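Local coordinates for tail spike protein gp49 (Pseudomonas phage LKA1, PDB 4RU4), which probably cleaves the O-specific polysaccharide on the surface of Pseudomonas as a tailspike lyase, helping the phage enter its host, at residues 13-26 / 63-77. Residues are numbered along the deposited sequence; the frame is centred on the assembly and turned at random.
Sequences GRVTPAQFGAVGDG and AVDSGAPVHIPSGDY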
# COMPACT_ATOMS: atom_id res chain seq x y z
N GLY B 13 1.70 -17.71 30.65
CA GLY B 13 2.60 -18.86 30.70
C GLY B 13 2.37 -19.73 31.92
O GLY B 13 1.64 -19.35 32.83
N ARG B 14 3.00 -20.91 31.94
CA ARG B 14 2.86 -21.83 33.07
C ARG B 14 3.69 -21.43 34.30
O ARG B 14 3.13 -21.19 35.37
CB ARG B 14 3.20 -23.26 32.64
CG ARG B 14 2.14 -23.96 31.81
CD ARG B 14 2.37 -25.47 31.84
NE ARG B 14 3.25 -25.96 30.77
CZ ARG B 14 3.98 -27.08 30.84
NH1 ARG B 14 4.74 -27.44 29.81
NH2 ARG B 14 3.95 -27.84 31.93
N VAL B 15 5.02 -21.36 34.17
CA VAL B 15 5.88 -21.06 35.32
C VAL B 15 6.34 -19.61 35.38
O VAL B 15 6.33 -18.90 34.38
CB VAL B 15 7.14 -21.96 35.36
CG1 VAL B 15 6.75 -23.43 35.34
CG2 VAL B 15 8.07 -21.64 34.19
N THR B 16 6.75 -19.16 36.57
CA THR B 16 7.29 -17.82 36.72
C THR B 16 8.70 -17.90 37.27
O THR B 16 9.08 -18.91 37.86
CB THR B 16 6.45 -16.96 37.67
OG1 THR B 16 6.47 -17.53 38.98
CG2 THR B 16 5.02 -16.83 37.16
N PRO B 17 9.49 -16.83 37.08
CA PRO B 17 10.82 -16.78 37.72
C PRO B 17 10.71 -16.87 39.25
O PRO B 17 11.56 -17.49 39.89
CB PRO B 17 11.35 -15.39 37.31
CG PRO B 17 10.59 -15.04 36.05
CD PRO B 17 9.23 -15.65 36.23
N ALA B 18 9.68 -16.25 39.84
CA ALA B 18 9.44 -16.32 41.29
C ALA B 18 9.41 -17.75 41.81
O ALA B 18 9.96 -18.05 42.87
CB ALA B 18 8.13 -15.61 41.66
N GLN B 19 8.77 -18.65 41.06
CA GLN B 19 8.66 -20.05 41.45
C GLN B 19 10.02 -20.70 41.51
O GLN B 19 10.17 -21.75 42.14
CB GLN B 19 7.81 -20.85 40.46
CG GLN B 19 6.35 -20.49 40.46
CD GLN B 19 5.57 -21.37 39.50
OE1 GLN B 19 6.06 -21.74 38.43
NE2 GLN B 19 4.36 -21.75 39.90
N PHE B 20 10.98 -20.13 40.79
CA PHE B 20 12.33 -20.66 40.78
C PHE B 20 13.27 -19.80 41.60
O PHE B 20 14.50 -19.90 41.47
CB PHE B 20 12.82 -20.88 39.35
CG PHE B 20 12.08 -21.96 38.61
CD1 PHE B 20 10.89 -21.69 37.97
CD2 PHE B 20 12.55 -23.28 38.61
CE1 PHE B 20 10.18 -22.69 37.31
CE2 PHE B 20 11.84 -24.30 37.95
CZ PHE B 20 10.66 -23.99 37.30
N GLY B 21 12.70 -18.93 42.44
CA GLY B 21 13.50 -18.18 43.39
C GLY B 21 13.95 -16.78 43.02
O GLY B 21 14.70 -16.17 43.76
N ALA B 22 13.47 -16.24 41.89
CA ALA B 22 13.84 -14.89 41.46
C ALA B 22 13.50 -13.82 42.51
O ALA B 22 12.55 -13.98 43.31
CB ALA B 22 13.12 -14.55 40.14
N VAL B 23 14.24 -12.72 42.46
CA VAL B 23 13.91 -11.55 43.28
C VAL B 23 13.27 -10.45 42.41
O VAL B 23 12.16 -10.01 42.68
CB VAL B 23 15.15 -10.99 43.99
CG1 VAL B 23 14.76 -9.83 44.94
CG2 VAL B 23 15.85 -12.09 44.76
N GLY B 24 13.98 -10.01 41.37
CA GLY B 24 13.43 -9.03 40.44
C GLY B 24 13.12 -7.67 41.04
O GLY B 24 12.19 -6.98 40.59
N ASP B 25 13.88 -7.27 42.05
CA ASP B 25 13.66 -5.95 42.67
C ASP B 25 14.59 -4.85 42.12
O ASP B 25 14.62 -3.75 42.65
CB ASP B 25 13.78 -6.03 44.20
CG ASP B 25 15.18 -6.37 44.67
OD1 ASP B 25 16.15 -6.43 43.86
OD2 ASP B 25 15.32 -6.55 45.90
N GLY B 26 15.35 -5.17 41.08
CA GLY B 26 16.26 -4.20 40.48
C GLY B 26 17.66 -4.14 41.07
O GLY B 26 18.52 -3.46 40.55
N ALA B 63 13.66 -21.56 34.89
CA ALA B 63 12.28 -21.54 34.41
C ALA B 63 12.21 -21.94 32.94
O ALA B 63 11.37 -22.76 32.54
CB ALA B 63 11.65 -20.14 34.62
N VAL B 64 13.07 -21.33 32.12
CA VAL B 64 13.18 -21.71 30.72
C VAL B 64 13.48 -23.20 30.60
O VAL B 64 12.86 -23.90 29.81
CB VAL B 64 14.25 -20.88 29.98
CG1 VAL B 64 14.60 -21.50 28.64
CG2 VAL B 64 13.76 -19.43 29.81
N ASP B 65 14.43 -23.68 31.41
CA ASP B 65 14.86 -25.07 31.35
C ASP B 65 13.75 -26.05 31.70
O ASP B 65 13.82 -27.22 31.34
CB ASP B 65 16.05 -25.30 32.30
CG ASP B 65 17.36 -24.73 31.75
OD1 ASP B 65 17.37 -24.28 30.59
OD2 ASP B 65 18.37 -24.73 32.48
N SER B 66 12.74 -25.57 32.40
CA SER B 66 11.63 -26.44 32.76
C SER B 66 10.89 -26.96 31.53
O SER B 66 10.20 -27.98 31.61
CB SER B 66 10.65 -25.71 33.69
OG SER B 66 9.75 -24.88 32.94
N GLY B 67 11.01 -26.27 30.39
CA GLY B 67 10.25 -26.66 29.21
C GLY B 67 8.82 -26.12 29.15
O GLY B 67 8.14 -26.23 28.12
N ALA B 68 8.34 -25.57 30.26
CA ALA B 68 7.05 -24.91 30.29
C ALA B 68 7.16 -23.47 29.77
O ALA B 68 8.23 -22.85 29.87
CB ALA B 68 6.49 -24.92 31.70
N PRO B 69 6.04 -22.92 29.24
CA PRO B 69 6.03 -21.50 28.91
C PRO B 69 6.29 -20.68 30.16
O PRO B 69 5.82 -21.04 31.25
CB PRO B 69 4.58 -21.25 28.40
CG PRO B 69 4.12 -22.58 27.94
CD PRO B 69 4.78 -23.59 28.88
N VAL B 70 7.06 -19.60 30.02
CA VAL B 70 7.46 -18.78 31.15
C VAL B 70 6.71 -17.46 31.13
O VAL B 70 6.69 -16.76 30.12
CB VAL B 70 8.98 -18.53 31.12
CG1 VAL B 70 9.42 -17.62 32.28
CG2 VAL B 70 9.71 -19.88 31.17
N HIS B 71 6.08 -17.12 32.25
CA HIS B 71 5.48 -15.82 32.41
C HIS B 71 6.34 -14.99 33.35
O HIS B 71 6.66 -15.43 34.45
CB HIS B 71 4.06 -15.90 32.97
CG HIS B 71 3.47 -14.56 33.24
ND1 HIS B 71 3.12 -13.68 32.23
CD2 HIS B 71 3.22 -13.91 34.40
CE1 HIS B 71 2.68 -12.56 32.76
NE2 HIS B 71 2.72 -12.67 34.07
N ILE B 72 6.71 -13.79 32.91
CA ILE B 72 7.56 -12.91 33.71
C ILE B 72 6.72 -11.74 34.20
O ILE B 72 6.40 -10.85 33.44
CB ILE B 72 8.74 -12.36 32.87
CG1 ILE B 72 9.59 -13.51 32.33
CG2 ILE B 72 9.61 -11.40 33.71
CD1 ILE B 72 10.90 -13.05 31.66
N PRO B 73 6.38 -11.74 35.50
CA PRO B 73 5.65 -10.64 36.14
C PRO B 73 6.48 -9.38 36.08
O PRO B 73 7.69 -9.53 36.00
CB PRO B 73 5.57 -11.09 37.61
CG PRO B 73 5.72 -12.57 37.55
CD PRO B 73 6.71 -12.81 36.44
N SER B 74 5.85 -8.21 36.15
CA SER B 74 6.55 -6.94 36.36
C SER B 74 7.64 -7.09 37.39
O SER B 74 7.42 -7.65 38.45
CB SER B 74 5.60 -5.83 36.86
OG SER B 74 4.85 -5.32 35.79
N GLY B 75 8.81 -6.57 37.06
CA GLY B 75 9.96 -6.63 37.93
C GLY B 75 11.18 -6.33 37.09
O GLY B 75 11.07 -6.17 35.86
N ASP B 76 12.34 -6.23 37.73
CA ASP B 76 13.54 -5.76 37.06
C ASP B 76 14.61 -6.78 37.39
O ASP B 76 15.21 -6.74 38.45
CB ASP B 76 13.88 -4.35 37.58
CG ASP B 76 14.93 -3.64 36.74
OD1 ASP B 76 15.84 -4.29 36.18
OD2 ASP B 76 14.86 -2.41 36.65
N TYR B 77 14.80 -7.73 36.48
CA TYR B 77 15.60 -8.92 36.77
C TYR B 77 17.05 -8.75 36.33
O TYR B 77 17.33 -8.46 35.16
CB TYR B 77 14.95 -10.11 36.07
CG TYR B 77 13.51 -10.34 36.49
CD1 TYR B 77 12.46 -9.69 35.84
CD2 TYR B 77 13.21 -11.22 37.52
CE1 TYR B 77 11.16 -9.91 36.22
CE2 TYR B 77 11.90 -11.45 37.90
CZ TYR B 77 10.88 -10.79 37.25
OH TYR B 77 9.57 -11.00 37.63
O HOH W 1 8.62 -13.83 39.00
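V15 pairs with strand 70-72, and P17 packs on I72, P73 and Y77, so residues 13-26 run along the N-terminal end of the parallel beta-helix of this tailspike. An isolated bridge joins V15 and V70: V15 N donates to P69 O (3.0 Å, N-H...O 154°), and V15 O accepts from H71 N (2.8 Å, 167°). V15 CG1, anti to the carbonyl carbon (chi1 -56°), meets A68 CB, whereas CG2 touches A63 CB and V70 CG2. Next to V15, the poorly ordered R14 guanidinium is modelled with A68 CB over the centre of one face, 3.4 Å from CZ; R14 and P69 also pack on S74 of the second subunit. P17 crosses I72 at about a right angle, and its CD meets P73 CD at 3.8 Å. One F20 face lies over A63 CA of helix 55-65, 3.9 Å from the ring centroid, a CH-pi contact. A second CH-pi contact sets G24 CA over one face of Y77, with A22 CB at the edge. There D25 and D76 form another isolated bridge, with D76 N bonded to G24 O (3.0 Å). Y77 OH donates to P73 O and accepts a long bond from a water, which itself accepts from A18 N at 2.8 Å.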